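Local atomic coordinates of CELL WALL surface anchor family protein (Streptococcus pneumoniae, PDB entry 2WW8), a protein that serves as the adhesin of the pneumococcal pilus, probably attaching the bacterium to host cells through its integrin-like domain. Residues I606-G611 / L676-R681; D600-L605 / K659-T664. One frame throughout, in Å; residues are numbered along the deposited sequence.

Contact 1: residues I606-G611 / L676-R681; sequences IDLQLG and LTYNVR. With CA (calcium ion), chain D.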
ATOM      1  N   ILE A 606       6.912  12.591 -20.581  1.00 16.66           N
ATOM      2  CA  ILE A 606       6.403  11.299 -20.105  1.00 15.86           C
ATOM      3  C   ILE A 606       5.395  10.850 -21.162  1.00 16.92           C
ATOM      4  O   ILE A 606       4.425  11.579 -21.413  1.00 15.04           O
ATOM      5  CB  ILE A 606       5.674  11.422 -18.744  1.00 17.59           C
ATOM      6  CG1 ILE A 606       6.616  12.000 -17.667  1.00 15.72           C
ATOM      7  CG2 ILE A 606       5.051  10.074 -18.347  1.00 13.40           C
ATOM      8  CD1 ILE A 606       7.672  11.015 -17.125  1.00 16.95           C
ATOM      9  N   ASP A 607       5.677   9.728 -21.838  1.00 15.28           N
ATOM     10  CA  ASP A 607       4.726   9.167 -22.799  1.00 16.38           C
ATOM     11  C   ASP A 607       3.960   7.957 -22.268  1.00 15.48           C
ATOM     12  O   ASP A 607       4.550   6.968 -21.856  1.00 15.12           O
ATOM     13  CB  ASP A 607       5.420   8.742 -24.096  1.00 16.82           C
ATOM     14  CG  ASP A 607       6.303   9.836 -24.686  1.00 22.99           C
ATOM     15  OD1 ASP A 607       5.801  10.981 -24.824  1.00 26.89           O
ATOM     16  OD2 ASP A 607       7.481   9.559 -25.030  1.00 24.38           O
ATOM     17  N   LEU A 608       2.635   8.061 -22.251  1.00 15.89           N
ATOM     18  CA  LEU A 608       1.748   6.938 -21.970  1.00 15.79           C
ATOM     19  C   LEU A 608       2.015   5.862 -23.046  1.00 15.28           C
ATOM     20  O   LEU A 608       2.108   6.208 -24.234  1.00 14.60           O
ATOM     21  CB  LEU A 608       0.288   7.377 -22.086  1.00 14.73           C
ATOM     22  CG  LEU A 608      -0.825   6.369 -21.713  1.00 14.14           C
ATOM     23  CD1 LEU A 608      -0.854   5.857 -20.316  1.00 17.44           C
ATOM     24  CD2 LEU A 608      -2.150   7.087 -21.996  1.00 12.79           C
ATOM     25  N   GLN A 609       2.178   4.608 -22.625  1.00 15.60           N
ATOM     26  CA  GLN A 609       2.414   3.482 -23.539  1.00 17.01           C
ATOM     27  C   GLN A 609       1.077   3.093 -24.119  1.00 16.92           C
ATOM     28  O   GLN A 609       0.156   2.682 -23.402  1.00 18.41           O
ATOM     29  CB  GLN A 609       3.042   2.287 -22.841  1.00 17.16           C
ATOM     30  CG  GLN A 609       4.428   2.680 -22.338  1.00 20.85           C
ATOM     31  CD  GLN A 609       5.318   3.121 -23.480  1.00 27.41           C
ATOM     32  OE1 GLN A 609       5.398   4.314 -23.846  1.00 29.22           O
ATOM     33  NE2 GLN A 609       5.994   2.144 -24.070  1.00 26.76           N
ATOM     34  N   LEU A 610       0.952   3.302 -25.420  1.00 17.67           N
ATOM     35  CA  LEU A 610      -0.248   2.915 -26.161  1.00 18.90           C
ATOM     36  C   LEU A 610      -0.005   1.631 -26.977  1.00 21.07           C
ATOM     37  O   LEU A 610      -0.841   1.246 -27.813  1.00 19.13           O
ATOM     38  CB  LEU A 610      -0.641   4.048 -27.118  1.00 18.86           C
ATOM     39  CG  LEU A 610      -0.859   5.365 -26.369  1.00 18.13           C
ATOM     40  CD1 LEU A 610      -1.146   6.559 -27.277  1.00 20.15           C
ATOM     41  CD2 LEU A 610      -1.968   5.143 -25.374  1.00 12.37           C
ATOM     42  N   GLY A 611       1.137   0.977 -26.748  1.00 23.62           N
ATOM     43  CA  GLY A 611       1.575  -0.141 -27.598  1.00 27.02           C
ATOM     44  C   GLY A 611       1.601   0.133 -29.099  1.00 28.33           C
ATOM     45  O   GLY A 611       1.375   1.250 -29.575  1.00 29.12           O
ATOM     46  N   LEU A 676      -6.427   1.854 -10.863  1.00 15.57           N
ATOM     47  CA  LEU A 676      -6.132   2.067 -12.261  1.00 15.74           C
ATOM     48  C   LEU A 676      -4.637   1.760 -12.457  1.00 16.83           C
ATOM     49  O   LEU A 676      -3.804   2.206 -11.668  1.00 15.97           O
ATOM     50  CB  LEU A 676      -6.375   3.521 -12.646  1.00 14.86           C
ATOM     51  CG  LEU A 676      -5.809   3.978 -13.999  1.00 15.34           C
ATOM     52  CD1 LEU A 676      -6.579   3.417 -15.180  1.00 15.44           C
ATOM     53  CD2 LEU A 676      -5.807   5.511 -14.136  1.00 13.61           C
ATOM     54  N   THR A 677      -4.272   0.977 -13.472  1.00 15.87           N
ATOM     55  CA  THR A 677      -2.833   0.858 -13.782  1.00 16.43           C
ATOM     56  C   THR A 677      -2.587   1.192 -15.251  1.00 15.50           C
ATOM     57  O   THR A 677      -3.526   1.064 -16.050  1.00 15.61           O
ATOM     58  CB  THR A 677      -2.225  -0.524 -13.496  1.00 14.91           C
ATOM     59  OG1 THR A 677      -2.798  -1.466 -14.399  1.00 17.71           O
ATOM     60  CG2 THR A 677      -2.381  -1.007 -12.051  1.00 15.94           C
ATOM     61  N   TYR A 678      -1.373   1.651 -15.604  1.00 14.44           N
ATOM     62  CA  TYR A 678      -1.028   1.895 -16.980  1.00 15.01           C
ATOM     63  C   TYR A 678       0.508   2.001 -16.998  1.00 15.29           C
ATOM     64  O   TYR A 678       1.161   2.038 -15.968  1.00 15.81           O
ATOM     65  CB  TYR A 678      -1.724   3.144 -17.585  1.00 14.81           C
ATOM     66  CG  TYR A 678      -1.448   4.426 -16.811  1.00 20.11           C
ATOM     67  CD1 TYR A 678      -2.266   4.823 -15.724  1.00 16.63           C
ATOM     68  CD2 TYR A 678      -0.327   5.207 -17.106  1.00 16.61           C
ATOM     69  CE1 TYR A 678      -1.986   5.992 -14.997  1.00 17.29           C
ATOM     70  CE2 TYR A 678      -0.051   6.396 -16.400  1.00 16.17           C
ATOM     71  CZ  TYR A 678      -0.869   6.774 -15.347  1.00 18.92           C
ATOM     72  OH  TYR A 678      -0.575   7.950 -14.667  1.00 13.30           O
ATOM     73  N   ASN A 679       1.086   2.071 -18.189  1.00 14.46           N
ATOM     74  CA  ASN A 679       2.527   2.065 -18.329  1.00 15.84           C
ATOM     75  C   ASN A 679       2.951   3.366 -18.961  1.00 15.01           C
ATOM     76  O   ASN A 679       2.194   3.906 -19.774  1.00 14.26           O
ATOM     77  CB  ASN A 679       2.959   0.870 -19.188  1.00 14.82           C
ATOM     78  CG  ASN A 679       2.685  -0.458 -18.487  1.00 18.23           C
ATOM     79  OD1 ASN A 679       2.984  -0.644 -17.292  1.00 17.68           O
ATOM     80  ND2 ASN A 679       2.118  -1.399 -19.226  1.00 16.88           N
ATOM     81  N   VAL A 680       4.126   3.854 -18.538  1.00 14.45           N
ATOM     82  CA  VAL A 680       4.746   5.045 -19.133  1.00 14.56           C
ATOM     83  C   VAL A 680       6.208   4.779 -19.446  1.00 14.81           C
ATOM     84  O   VAL A 680       6.823   3.840 -18.943  1.00 14.37           O
ATOM     85  CB  VAL A 680       4.669   6.315 -18.258  1.00 15.90           C
ATOM     86  CG1 VAL A 680       3.193   6.609 -17.833  1.00 13.22           C
ATOM     87  CG2 VAL A 680       5.590   6.125 -17.023  1.00 16.12           C
ATOM     88  N   ARG A 681       6.728   5.683 -20.263  1.00 14.66           N
ATOM     89  CA  ARG A 681       8.102   5.681 -20.662  1.00 15.49           C
ATOM     90  C   ARG A 681       8.605   7.132 -20.669  1.00 16.60           C
ATOM     91  O   ARG A 681       7.958   8.054 -21.223  1.00 16.35           O
ATOM     92  CB  ARG A 681       8.192   5.086 -22.077  1.00 14.33           C
ATOM     93  CG  ARG A 681       9.652   4.859 -22.550  1.00 16.11           C
ATOM     94  CD  ARG A 681       9.677   4.320 -23.980  1.00 16.11           C
ATOM     95  NE  ARG A 681      11.061   4.075 -24.377  1.00 19.80           N
ATOM     96  CZ  ARG A 681      11.790   4.919 -25.098  1.00 20.12           C
ATOM     97  NH1 ARG A 681      11.274   6.076 -25.504  1.00 18.91           N
ATOM     98  NH2 ARG A 681      13.047   4.614 -25.409  1.00 23.35           N
TER
HETATM   99 CA    CA D1002      -3.122   0.310 -27.608  1.00 37.41          CA
HETATM  100  O   HOH W   1      -0.122   1.738 -20.929  1.00 17.81           O
HETATM  101  O   HOH W   2      -2.322  -2.009 -27.691  1.00 23.33           O
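Strand 606-608 runs antiparallel to segment 676-681 of strand 673-682, with Asp607 and Arg681 as the hydrogen-bonded pair: Asp607 N gives to Arg681 O at 2.9 Å, and Arg681 N returns to Asp607 O at 3.0 Å. A third bond, Gln609 N to Asn679 O at 2.9 Å, is nearly straight at hydrogen (174°), though the donor sits above the carbonyl plane. Gln609 CB points toward the partner strand and meets Asn679 O and CB. CG, anti to its own carbonyl carbon, lies over the Asn679 carbonyl; the bend at chi2 (-59°) then brings CD alongside Arg681 CB, OE1 touches that same CB at 3.4 Å, and NE2 comes only loosely near it (4.2 Å). Arg681 runs out extended, its guanidinium going to Asp201 and Asp684. On the face that carries Leu608 and Val680, Leu608 CD1 presses obliquely on the Tyr678 ring, 3.3 Å from CD2, while Ile606 CG2 rests on Val680 CB. One water takes Asn679 N and gives to Gln609 O, extending the pairing past the strand. Leu610 O binds calcium at 2.5 Å, with Asp613, Arg615, Asp617 and Asp620. Strand bonds and water thus hold the chain entering the calcium site, whose ion would polarise the Leu610 carbonyl.

Contact 2: residues D600-L605 / K659-T664; sequences DPMGEL and KRIRVT
The end of strand 593-601 pairs antiparallel with the start of strand 660-668, Asp600 opposite Ile661 as the hydrogen-bonded pair and Pro601 opposite Arg660 as the non-hydrogen-bonded one. Asp600 N reaches Ile661 O at 2.8 Å, nearly along the C=O axis; in the return bond, Ile661 N approaches Asp600 O from 50° out of the carbonyl plane. Met602 N then gives to Lys659 O at 2.8 Å, again almost in line with the carbonyl, so pairing carries on past Pro601, which has no N-H to offer. Met602 CB and CG both sit against that Lys659 carbonyl, and the side chain bends at chi2 and chi3 to bring CE to 3.9 Å from Ile661 CD1. The two cross obliquely on the buried face, beside Leu608 and Tyr678. On the same face as Ile661, Asp600, its CG anti to the backbone N (chi1 -176°), directs OD2 to Tyr678 OH. Lys659 and Arg660 both face Asp655, a G1 bulge where strand 651-655 turns back into 660-668, all within an Ig-like domain of the tip-pilin family. Lys659 takes the left-handed backbone conformation of the bulge. Its chain, with chi3 nearly eclipsed at 4°, curls back along Met602 CB to set NZ 3.2 Å from Gly603 O, a weak bond. NZ also gives to Ile606 O and to a water that accepts from Leu605 N, so the ammonium grips the loop leaving the strand. On the other face, Arg660 CB lies against Pro601 CA at 3.8 Å, with CG beside it, while the guanidinium turns away to a salt bridge with Asp655.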
ATOM      1  N   ASP A 600      -5.735  12.937 -14.766  1.00 16.63           N
ATOM      2  CA  ASP A 600      -4.340  12.461 -14.705  1.00 15.87           C
ATOM      3  C   ASP A 600      -3.577  12.782 -16.001  1.00 17.49           C
ATOM      4  O   ASP A 600      -3.442  11.910 -16.887  1.00 16.58           O
ATOM      5  CB  ASP A 600      -4.301  10.962 -14.396  1.00 16.00           C
ATOM      6  CG  ASP A 600      -2.889  10.408 -14.231  1.00 21.38           C
ATOM      7  OD1 ASP A 600      -1.887  11.159 -14.143  1.00 20.86           O
ATOM      8  OD2 ASP A 600      -2.765   9.170 -14.198  1.00 22.58           O
ATOM      9  N   PRO A 601      -3.047  14.028 -16.096  1.00 16.99           N
ATOM     10  CA  PRO A 601      -2.241  14.443 -17.251  1.00 15.71           C
ATOM     11  C   PRO A 601      -0.855  13.785 -17.181  1.00 16.12           C
ATOM     12  O   PRO A 601      -0.283  13.657 -16.069  1.00 14.36           O
ATOM     13  CB  PRO A 601      -2.147  15.972 -17.117  1.00 17.98           C
ATOM     14  CG  PRO A 601      -2.820  16.377 -15.870  1.00 16.17           C
ATOM     15  CD  PRO A 601      -3.188  15.106 -15.098  1.00 18.87           C
ATOM     16  N   MET A 602      -0.357  13.277 -18.315  1.00 12.32           N
ATOM     17  CA  MET A 602       1.042  12.851 -18.311  1.00 14.20           C
ATOM     18  C   MET A 602       1.973  14.053 -18.018  1.00 12.67           C
ATOM     19  O   MET A 602       1.695  15.181 -18.477  1.00 11.09           O
ATOM     20  CB  MET A 602       1.364  12.244 -19.673  1.00 14.45           C
ATOM     21  CG  MET A 602       0.605  10.980 -19.992  1.00 16.41           C
ATOM     22  SD  MET A 602       0.728   9.584 -18.836  1.00 21.25           S
ATOM     23  CE  MET A 602      -0.736   9.807 -17.845  1.00 18.01           C
ATOM     24  N   GLY A 603       3.067  13.845 -17.279  1.00 14.00           N
ATOM     25  CA  GLY A 603       4.130  14.883 -17.170  1.00 14.92           C
ATOM     26  C   GLY A 603       4.821  15.259 -18.482  1.00 17.64           C
ATOM     27  O   GLY A 603       4.788  14.468 -19.442  1.00 16.16           O
ATOM     28  N   GLU A 604       5.423  16.456 -18.555  1.00 17.31           N
ATOM     29  CA  GLU A 604       6.376  16.821 -19.620  0.60 18.67           C
ATOM     30  C   GLU A 604       7.365  15.677 -19.830  1.00 18.01           C
ATOM     31  O   GLU A 604       7.928  15.173 -18.855  1.00 16.65           O
ATOM     32  CB  GLU A 604       7.168  18.066 -19.194  0.60 19.07           C
ATOM     33  CG  GLU A 604       8.450  18.380 -19.975  0.60 23.91           C
ATOM     34  CD  GLU A 604       9.127  19.671 -19.543  0.60 29.27           C
ATOM     35  OE1 GLU A 604       8.600  20.332 -18.617  0.60 31.52           O
ATOM     36  OE2 GLU A 604      10.181  20.011 -20.134  0.60 27.68           O
ATOM     37  N   LEU A 605       7.586  15.297 -21.085  1.00 18.81           N
ATOM     38  CA  LEU A 605       8.496  14.233 -21.451  1.00 18.05           C
ATOM     39  C   LEU A 605       8.199  12.863 -20.857  1.00 18.16           C
ATOM     40  O   LEU A 605       9.153  12.099 -20.643  1.00 17.65           O
ATOM     41  CB  LEU A 605       9.931  14.667 -21.125  1.00 19.90           C
ATOM     42  CG  LEU A 605      10.457  15.846 -21.946  1.00 22.24           C
ATOM     43  CD1 LEU A 605      11.960  15.782 -21.907  1.00 24.78           C
ATOM     44  CD2 LEU A 605       9.996  15.773 -23.400  1.00 27.51           C
ATOM     45  N   LYS A 659      -2.786  14.881 -23.709  1.00 19.91           N
ATOM     46  CA  LYS A 659      -2.027  13.764 -23.105  1.00 19.02           C
ATOM     47  C   LYS A 659      -2.528  13.469 -21.670  1.00 17.80           C
ATOM     48  O   LYS A 659      -1.780  13.487 -20.695  1.00 18.52           O
ATOM     49  CB  LYS A 659      -0.503  14.010 -23.134  1.00 18.96           C
ATOM     50  CG  LYS A 659       0.113  14.176 -24.539  1.00 24.62           C
ATOM     51  CD  LYS A 659       1.606  14.608 -24.395  1.00 37.57           C
ATOM     52  CE  LYS A 659       2.125  14.665 -22.907  1.00 45.38           C
ATOM     53  NZ  LYS A 659       3.534  14.339 -22.403  1.00 46.31           N
ATOM     54  N   ARG A 660      -3.814  13.192 -21.528  1.00 15.28           N
ATOM     55  CA  ARG A 660      -4.376  13.095 -20.192  1.00 14.74           C
ATOM     56  C   ARG A 660      -5.384  11.949 -20.111  1.00 14.47           C
ATOM     57  O   ARG A 660      -6.210  11.805 -20.997  1.00 13.75           O
ATOM     58  CB  ARG A 660      -5.010  14.452 -19.890  1.00 14.87           C
ATOM     59  CG  ARG A 660      -5.948  14.499 -18.740  1.00 17.87           C
ATOM     60  CD  ARG A 660      -6.376  15.919 -18.564  1.00 19.76           C
ATOM     61  NE  ARG A 660      -7.527  16.186 -19.401  1.00 25.74           N
ATOM     62  CZ  ARG A 660      -7.765  17.350 -20.002  1.00 33.16           C
ATOM     63  NH1 ARG A 660      -6.934  18.388 -19.868  1.00 37.09           N
ATOM     64  NH2 ARG A 660      -8.820  17.475 -20.787  1.00 29.06           N
ATOM     65  N   ILE A 661      -5.282  11.159 -19.053  1.00 12.97           N
ATOM     66  CA  ILE A 661      -6.247  10.097 -18.763  1.00 14.75           C
ATOM     67  C   ILE A 661      -7.275  10.742 -17.838  1.00 16.64           C
ATOM     68  O   ILE A 661      -6.902  11.477 -16.892  1.00 14.44           O
ATOM     69  CB  ILE A 661      -5.582   8.921 -18.019  1.00 15.30           C
ATOM     70  CG1 ILE A 661      -4.531   8.291 -18.952  1.00 15.92           C
ATOM     71  CG2 ILE A 661      -6.632   7.870 -17.496  1.00 15.68           C
ATOM     72  CD1 ILE A 661      -3.695   7.249 -18.288  1.00 14.81           C
ATOM     73  N   ARG A 662      -8.548  10.441 -18.095  1.00 16.05           N
ATOM     74  CA  ARG A 662      -9.592  10.705 -17.108  1.00 16.36           C
ATOM     75  C   ARG A 662     -10.322   9.401 -16.773  1.00 17.56           C
ATOM     76  O   ARG A 662     -10.652   8.558 -17.657  1.00 16.32           O
ATOM     77  CB  ARG A 662     -10.600  11.751 -17.614  1.00 14.54           C
ATOM     78  CG  ARG A 662      -9.943  13.120 -17.730  1.00 20.10           C
ATOM     79  CD  ARG A 662     -10.558  13.955 -18.819  1.00 22.70           C
ATOM     80  NE  ARG A 662     -11.995  13.894 -18.678  1.00 35.17           N
ATOM     81  CZ  ARG A 662     -12.862  13.624 -19.655  1.00 35.62           C
ATOM     82  NH1 ARG A 662     -12.482  13.420 -20.934  1.00 36.66           N
ATOM     83  NH2 ARG A 662     -14.141  13.597 -19.315  1.00 31.10           N
ATOM     84  N   VAL A 663     -10.618   9.266 -15.487  1.00 16.50           N
ATOM     85  CA  VAL A 663     -11.525   8.193 -15.084  1.00 15.25           C
ATOM     86  C   VAL A 663     -12.775   8.871 -14.519  1.00 15.77           C
ATOM     87  O   VAL A 663     -12.690   9.633 -13.550  1.00 15.66           O
ATOM     88  CB  VAL A 663     -10.887   7.235 -14.044  1.00 15.44           C
ATOM     89  CG1 VAL A 663     -11.924   6.135 -13.645  1.00 12.90           C
ATOM     90  CG2 VAL A 663      -9.551   6.677 -14.486  1.00 14.26           C
ATOM     91  N   THR A 664     -13.922   8.581 -15.128  1.00 16.35           N
ATOM     92  CA  THR A 664     -15.207   9.142 -14.752  1.00 16.30           C
ATOM     93  C   THR A 664     -16.117   8.089 -14.154  1.00 14.78           C
ATOM     94  O   THR A 664     -15.885   6.910 -14.349  1.00 17.77           O
ATOM     95  CB  THR A 664     -15.893   9.825 -15.969  1.00 18.70           C
ATOM     96  OG1 THR A 664     -16.191   8.822 -16.931  1.00 17.37           O
ATOM     97  CG2 THR A 664     -15.000  10.938 -16.658  1.00 14.34           C
TER
HETATM   98  O   HOH W   3       6.079  16.136 -22.932  1.00 41.01           O

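In the fold
From the N terminus, the chain meets 600-605 at the end of strand 593-601, then turns at once into 606-611 and the calcium-binding loop. After strand 651-655 it returns as 659-664, closing contact 2 across 53 intervening residues; the following strand, 673-682, brings 676-681 back to 606-611 and closes contact 1 across 64. The segments alternate, so the two loops cross rather than nest. Contact 2 belongs to the five-stranded antiparallel sheet containing 593-601 and 660-668, while contact 1 joins 606-608 to a strand that also pairs with 203-218. Side chains of the two contacts meet through the Tyr678 hydroxyl and through Leu608 packed on Ile661, tying the facing layers together.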